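Local coordinates for protein serine protease inhibitor 4, isoform B (Drosophila melanogaster, PDB 4P0F) that probably inhibits serine and cysteine endopeptidases as a member of the serpin family, captured here in its cleaved form, at residues 41-46 with 115-120. Residues are numbered along the deposited sequence; the frame is centred on the assembly and turned at random.
Sequences IQTCAA and KQFLSA
T43 on helix 38-49 and F117 in the turn after helix 107-115 bring the two backbones nearest, their CA atoms 8.4 Å apart, and one aromatic ring spans the gap. The F117 side chain leaves its backbone toward the helix, CG anti to the carbonyl carbon (chi1 -79°), and no hydrogen bond crosses. T43 CG2 lies in the ring plane at the edge, 3.9 Å from both F117 CD2 and F117 CE2, while T43 OG1 turns back on its own helix to hydrogen-bond F39 O. One turn further along, A46 CB meets F117 CZ at 4.0 Å, obliquely to the ring. In this serpin fold the contact packs helix 38-49 against the connection leading into strand 120-124, an edge strand of central sheet A, paired in parallel with strand 91-100. F78 of helix 71-84 joins the cluster: its ring meets that of F117 with the planes about 30° apart, and it also touches T43 and A46. An alanine in place of F117 is likely to open a gap between helix and turn, depriving T43 CG2, A46 CB and the F78 ring of their shared partner. Positive phi at L118 breaks the helical geometry, and N95 ND2 hydrogen-bonds F117 O.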
loop_
_atom_site.group_PDB
_atom_site.type_symbol
_atom_site.label_atom_id
_atom_site.label_comp_id
_atom_site.label_asym_id
_atom_site.label_seq_id
_atom_site.Cartn_x
_atom_site.Cartn_y
_atom_site.Cartn_z
ATOM N N ILE A 41 4.329 1.955 -1.458
ATOM C CA ILE A 41 4.563 2.643 -2.715
ATOM C C ILE A 41 5.339 3.934 -2.481
ATOM O O ILE A 41 6.329 4.195 -3.169
ATOM C CB ILE A 41 3.227 2.935 -3.442
ATOM C CG1 ILE A 41 2.550 1.614 -3.830
ATOM C CG2 ILE A 41 3.452 3.789 -4.684
ATOM C CD1 ILE A 41 1.110 1.750 -4.211
ATOM N N GLN A 42 4.897 4.752 -1.530
ATOM C CA GLN A 42 5.570 6.031 -1.288
ATOM C C GLN A 42 7.015 5.834 -0.811
ATOM O O GLN A 42 7.923 6.565 -1.225
ATOM C CB GLN A 42 4.808 6.862 -0.268
ATOM C CG GLN A 42 5.156 8.338 -0.300
ATOM C CD GLN A 42 4.672 9.090 0.923
ATOM O OE1 GLN A 42 4.865 8.653 2.056
ATOM N NE2 GLN A 42 4.042 10.240 0.699
ATOM N N THR A 43 7.226 4.834 0.043
ATOM C CA THR A 43 8.546 4.538 0.579
ATOM C C THR A 43 9.484 4.101 -0.533
ATOM O O THR A 43 10.609 4.598 -0.632
ATOM C CB THR A 43 8.466 3.449 1.666
ATOM O OG1 THR A 43 7.634 3.918 2.731
ATOM C CG2 THR A 43 9.842 3.134 2.231
ATOM N N CYS A 44 9.023 3.198 -1.391
ATOM C CA CYS A 44 9.875 2.694 -2.469
ATOM C C CYS A 44 10.244 3.829 -3.412
ATOM O O CYS A 44 11.404 3.979 -3.815
ATOM C CB CYS A 44 9.181 1.585 -3.244
ATOM S SG CYS A 44 10.294 0.776 -4.417
ATOM N N ALA A 45 9.257 4.645 -3.754
ATOM C CA ALA A 45 9.487 5.751 -4.675
ATOM C C ALA A 45 10.361 6.841 -4.052
ATOM O O ALA A 45 11.143 7.494 -4.760
ATOM C CB ALA A 45 8.167 6.327 -5.134
ATOM N N ALA A 46 10.238 7.049 -2.741
ATOM C CA ALA A 46 11.083 8.019 -2.050
ATOM C C ALA A 46 12.539 7.558 -2.053
ATOM O O ALA A 46 13.450 8.374 -2.165
ATOM C CB ALA A 46 10.601 8.244 -0.620
ATOM N N LYS A 115 21.109 4.137 6.592
ATOM C CA LYS A 115 20.927 4.725 7.915
ATOM C C LYS A 115 19.498 5.207 8.155
ATOM O O LYS A 115 19.000 5.117 9.274
ATOM C CB LYS A 115 21.888 5.899 8.125
ATOM C CG LYS A 115 23.355 5.525 8.205
ATOM C CD LYS A 115 24.203 6.775 8.352
ATOM C CE LYS A 115 25.643 6.457 8.694
ATOM N NZ LYS A 115 26.454 7.702 8.785
ATOM N N GLN A 116 18.845 5.724 7.113
ATOM C CA GLN A 116 17.533 6.340 7.277
ATOM C C GLN A 116 16.395 5.419 6.841
ATOM O O GLN A 116 15.374 5.337 7.527
ATOM C CB GLN A 116 17.476 7.657 6.500
ATOM C CG GLN A 116 18.569 8.641 6.896
ATOM C CD GLN A 116 18.475 9.077 8.345
ATOM O OE1 GLN A 116 17.383 9.180 8.906
ATOM N NE2 GLN A 116 19.624 9.335 8.959
ATOM N N PHE A 117 16.556 4.732 5.710
ATOM C CA PHE A 117 15.537 3.794 5.245
ATOM C C PHE A 117 15.796 2.384 5.765
ATOM O O PHE A 117 15.020 1.465 5.496
ATOM C CB PHE A 117 15.450 3.780 3.713
ATOM C CG PHE A 117 14.695 4.936 3.145
ATOM C CD1 PHE A 117 15.338 6.136 2.870
ATOM C CD2 PHE A 117 13.339 4.838 2.887
ATOM C CE1 PHE A 117 14.646 7.207 2.352
ATOM C CE2 PHE A 117 12.646 5.910 2.361
ATOM C CZ PHE A 117 13.292 7.095 2.095
ATOM N N LEU A 118 16.884 2.220 6.515
ATOM C CA LEU A 118 17.191 0.950 7.157
ATOM C C LEU A 118 17.236 -0.156 6.108
ATOM O O LEU A 118 16.897 -1.311 6.367
ATOM C CB LEU A 118 16.155 0.642 8.248
ATOM C CG LEU A 118 15.990 1.723 9.328
ATOM C CD1 LEU A 118 14.936 1.290 10.342
ATOM C CD2 LEU A 118 17.309 2.021 10.033
ATOM N N SER A 119 17.691 0.214 4.920
ATOM C CA SER A 119 17.686 -0.681 3.777
ATOM C C SER A 119 18.874 -1.613 3.779
ATOM O O SER A 119 19.992 -1.209 4.084
ATOM C CB SER A 119 17.689 0.116 2.477
ATOM O OG SER A 119 17.536 -0.740 1.357
ATOM N N ALA A 120 18.615 -2.868 3.434
ATOM C CA ALA A 120 19.677 -3.816 3.165
ATOM C C ALA A 120 20.138 -3.597 1.731
ATOM O O ALA A 120 19.504 -2.865 0.976
ATOM C CB ALA A 120 19.198 -5.243 3.372
#